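Local coordinates for protein putative cytidylyltransferase (Burkholderia pseudomallei, PDB 5X9Q) that probably transfers an adenylyl group from ATP to D-glycero-beta-D-manno-heptose 1-phosphate, giving ADP-heptose and diphosphate, at residues A[37-42]-A[57-62]. Sequence-based numbering, arbitrary orientation.
Sequences PVVFTN and ADAKAL
V39 points its isopropyl group at A59 where the central strand 38-43 meets helix 50-62, the first strand and crossover helix of a beta-alpha-beta unit in the Rossmann-like nucleotidyltransferase fold, completed by strand 65-71. The helix lies on one face of the parallel sheet; F40, on the other face, packs on L117 and I118 of helix 115-121.

The two segments bury 169 Å² between them, with no hydrogen bond across. The CA atoms nearest each other are those of V39 and A59, 7.0 Å apart. Both branches of V39 face the helix, and the apolar side-chain contact is made by V39 CG1, anti to the backbone N (chi1 -168°), which lies 4.3 Å from A59 CB. Strand neighbours close the layer, A59 and L62 also resting on V127 and V39 on L66.

Contacts with backbone carbonyls of 57-62 make up the rest. V39 CG2 lies 4.4 Å from L62 C, the carbonyl carbon. At the more open end, ring atom CG of P37, a residue preceded by a cis peptide bond, lies 4.1 Å from L62 O. Deeper in, A59 O also accepts the backbone N-H of L62. Both methyls of V39 face A59 O from the strand side, CG1 at 3.7 Å and CG2 at 3.8 Å.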
ATOM      1  N   PRO A  37     -16.155  -3.153  17.035  1.00 27.93           N
ATOM      2  CA  PRO A  37     -16.024  -4.558  16.635  1.00 27.14           C
ATOM      3  C   PRO A  37     -14.674  -4.838  15.989  1.00 28.58           C
ATOM      4  O   PRO A  37     -14.167  -4.028  15.207  1.00 25.51           O
ATOM      5  CB  PRO A  37     -17.160  -4.740  15.621  1.00 31.98           C
ATOM      6  CG  PRO A  37     -17.367  -3.389  15.039  1.00 26.00           C
ATOM      7  CD  PRO A  37     -16.987  -2.385  16.088  1.00 23.39           C
ATOM      8  N   VAL A  38     -14.097  -5.985  16.323  1.00 30.02           N
ATOM      9  CA  VAL A  38     -12.827  -6.398  15.769  1.00 24.55           C
ATOM     10  C   VAL A  38     -13.015  -7.144  14.458  1.00 25.26           C
ATOM     11  O   VAL A  38     -13.790  -8.106  14.377  1.00 25.34           O
ATOM     12  CB  VAL A  38     -12.071  -7.268  16.763  1.00 27.83           C
ATOM     13  CG1 VAL A  38     -10.775  -7.788  16.153  1.00 19.56           C
ATOM     14  CG2 VAL A  38     -11.815  -6.466  18.047  1.00 26.71           C
ATOM     15  N   VAL A  39     -12.321  -6.678  13.425  1.00 26.05           N
ATOM     16  CA  VAL A  39     -12.437  -7.269  12.101  1.00 23.98           C
ATOM     17  C   VAL A  39     -11.194  -8.106  11.766  1.00 24.76           C
ATOM     18  O   VAL A  39     -10.039  -7.711  12.034  1.00 21.18           O
ATOM     19  CB  VAL A  39     -12.658  -6.190  11.047  1.00 21.27           C
ATOM     20  CG1 VAL A  39     -13.065  -6.810   9.731  1.00 23.72           C
ATOM     21  CG2 VAL A  39     -13.767  -5.255  11.508  1.00 27.10           C
ATOM     22  N   PHE A  40     -11.437  -9.281  11.195  1.00 23.79           N
ATOM     23  CA  PHE A  40     -10.352 -10.173  10.844  1.00 20.88           C
ATOM     24  C   PHE A  40     -10.432 -10.554   9.396  1.00 21.39           C
ATOM     25  O   PHE A  40     -11.533 -10.735   8.864  1.00 19.47           O
ATOM     26  CB  PHE A  40     -10.375 -11.442  11.692  1.00 20.68           C
ATOM     27  CG  PHE A  40      -9.247 -12.383  11.382  1.00 19.54           C
ATOM     28  CD1 PHE A  40      -9.337 -13.301  10.337  1.00 20.35           C
ATOM     29  CD2 PHE A  40      -8.087 -12.340  12.128  1.00 20.32           C
ATOM     30  CE1 PHE A  40      -8.289 -14.143  10.043  1.00 23.70           C
ATOM     31  CE2 PHE A  40      -7.026 -13.194  11.839  1.00 21.22           C
ATOM     32  CZ  PHE A  40      -7.128 -14.088  10.795  1.00 21.59           C
ATOM     33  N   THR A  41      -9.260 -10.660   8.760  1.00 20.31           N
ATOM     34  CA  THR A  41      -9.147 -11.282   7.455  1.00 19.46           C
ATOM     35  C   THR A  41      -7.788 -11.988   7.298  1.00 24.98           C
ATOM     36  O   THR A  41      -6.850 -11.721   8.034  1.00 23.58           O
ATOM     37  CB  THR A  41      -9.325 -10.252   6.338  1.00 28.48           C
ATOM     38  OG1 THR A  41      -9.600 -10.942   5.116  1.00 29.60           O
ATOM     39  CG2 THR A  41      -8.058  -9.409   6.156  1.00 31.00           C
ATOM     40  N   ASN A  42      -7.668 -12.865   6.316  1.00 24.51           N
ATOM     41  CA  ASN A  42      -6.431 -13.578   6.115  1.00 29.03           C
ATOM     42  C   ASN A  42      -6.136 -13.748   4.640  1.00 28.51           C
ATOM     43  O   ASN A  42      -7.041 -13.630   3.800  1.00 27.25           O
ATOM     44  CB  ASN A  42      -6.450 -14.952   6.779  1.00 29.01           C
ATOM     45  CG  ASN A  42      -7.523 -15.858   6.214  1.00 30.22           C
ATOM     46  OD1 ASN A  42      -7.218 -16.821   5.523  1.00 33.11           O
ATOM     47  ND2 ASN A  42      -8.781 -15.579   6.542  1.00 34.43           N
ATOM     48  N   ALA A  57      -9.498  -1.853   2.899  1.00 22.11           N
ATOM     49  CA  ALA A  57     -10.051  -0.578   3.356  1.00 27.25           C
ATOM     50  C   ALA A  57     -11.519  -0.678   3.736  1.00 26.81           C
ATOM     51  O   ALA A  57     -11.911  -0.175   4.785  1.00 30.48           O
ATOM     52  CB  ALA A  57      -9.832   0.508   2.297  1.00 26.38           C
ATOM     53  N   ASP A  58     -12.297  -1.389   2.927  1.00 31.05           N
ATOM     54  CA  ASP A  58     -13.708  -1.598   3.215  1.00 28.75           C
ATOM     55  C   ASP A  58     -13.891  -2.453   4.475  1.00 27.24           C
ATOM     56  O   ASP A  58     -14.809  -2.210   5.262  1.00 25.36           O
ATOM     57  CB  ASP A  58     -14.406  -2.259   2.024  1.00 31.71           C
ATOM     58  CG  ASP A  58     -14.687  -1.283   0.899  1.00 48.54           C
ATOM     59  OD1 ASP A  58     -14.601  -0.060   1.135  1.00 52.97           O
ATOM     60  OD2 ASP A  58     -14.992  -1.740  -0.223  1.00 64.88           O
ATOM     61  N   ALA A  59     -13.024  -3.447   4.670  1.00 24.25           N
ATOM     62  CA  ALA A  59     -13.120  -4.311   5.845  1.00 24.85           C
ATOM     63  C   ALA A  59     -12.885  -3.445   7.075  1.00 25.65           C
ATOM     64  O   ALA A  59     -13.625  -3.556   8.060  1.00 21.91           O
ATOM     65  CB  ALA A  59     -12.099  -5.468   5.776  1.00 20.32           C
ATOM     66  N   LYS A  60     -11.906  -2.537   6.989  1.00 24.43           N
ATOM     67  CA  LYS A  60     -11.618  -1.613   8.096  1.00 26.55           C
ATOM     68  C   LYS A  60     -12.850  -0.759   8.400  1.00 24.68           C
ATOM     69  O   LYS A  60     -13.161  -0.517   9.556  1.00 23.15           O
ATOM     70  CB  LYS A  60     -10.419  -0.694   7.780  1.00 24.12           C
ATOM     71  CG  LYS A  60     -10.129   0.337   8.882  1.00 18.90           C
ATOM     72  CD  LYS A  60      -9.922  -0.381  10.217  1.00 23.86           C
ATOM     73  CE  LYS A  60      -9.729   0.576  11.399  1.00 26.36           C
ATOM     74  NZ  LYS A  60      -8.395   1.225  11.516  1.00 22.59           N
ATOM     75  N   ALA A  61     -13.547  -0.331   7.356  1.00 22.28           N
ATOM     76  CA  ALA A  61     -14.732   0.512   7.483  1.00 24.89           C
ATOM     77  C   ALA A  61     -15.917  -0.182   8.172  1.00 26.86           C
ATOM     78  O   ALA A  61     -16.835   0.489   8.660  1.00 26.98           O
ATOM     79  CB  ALA A  61     -15.164   0.999   6.101  1.00 23.75           C
ATOM     80  N   LEU A  62     -15.903  -1.517   8.191  1.00 25.46           N
ATOM     81  CA  LEU A  62     -16.957  -2.282   8.855  1.00 25.85           C
ATOM     82  C   LEU A  62     -16.790  -2.298  10.361  1.00 25.20           C
ATOM     83  O   LEU A  62     -17.752  -2.559  11.080  1.00 23.68           O
ATOM     84  CB  LEU A  62     -16.989  -3.735   8.354  1.00 25.97           C
ATOM     85  CG  LEU A  62     -17.333  -4.015   6.893  1.00 30.00           C
ATOM     86  CD1 LEU A  62     -17.162  -5.506   6.614  1.00 33.37           C
ATOM     87  CD2 LEU A  62     -18.767  -3.574   6.606  1.00 24.22           C
TER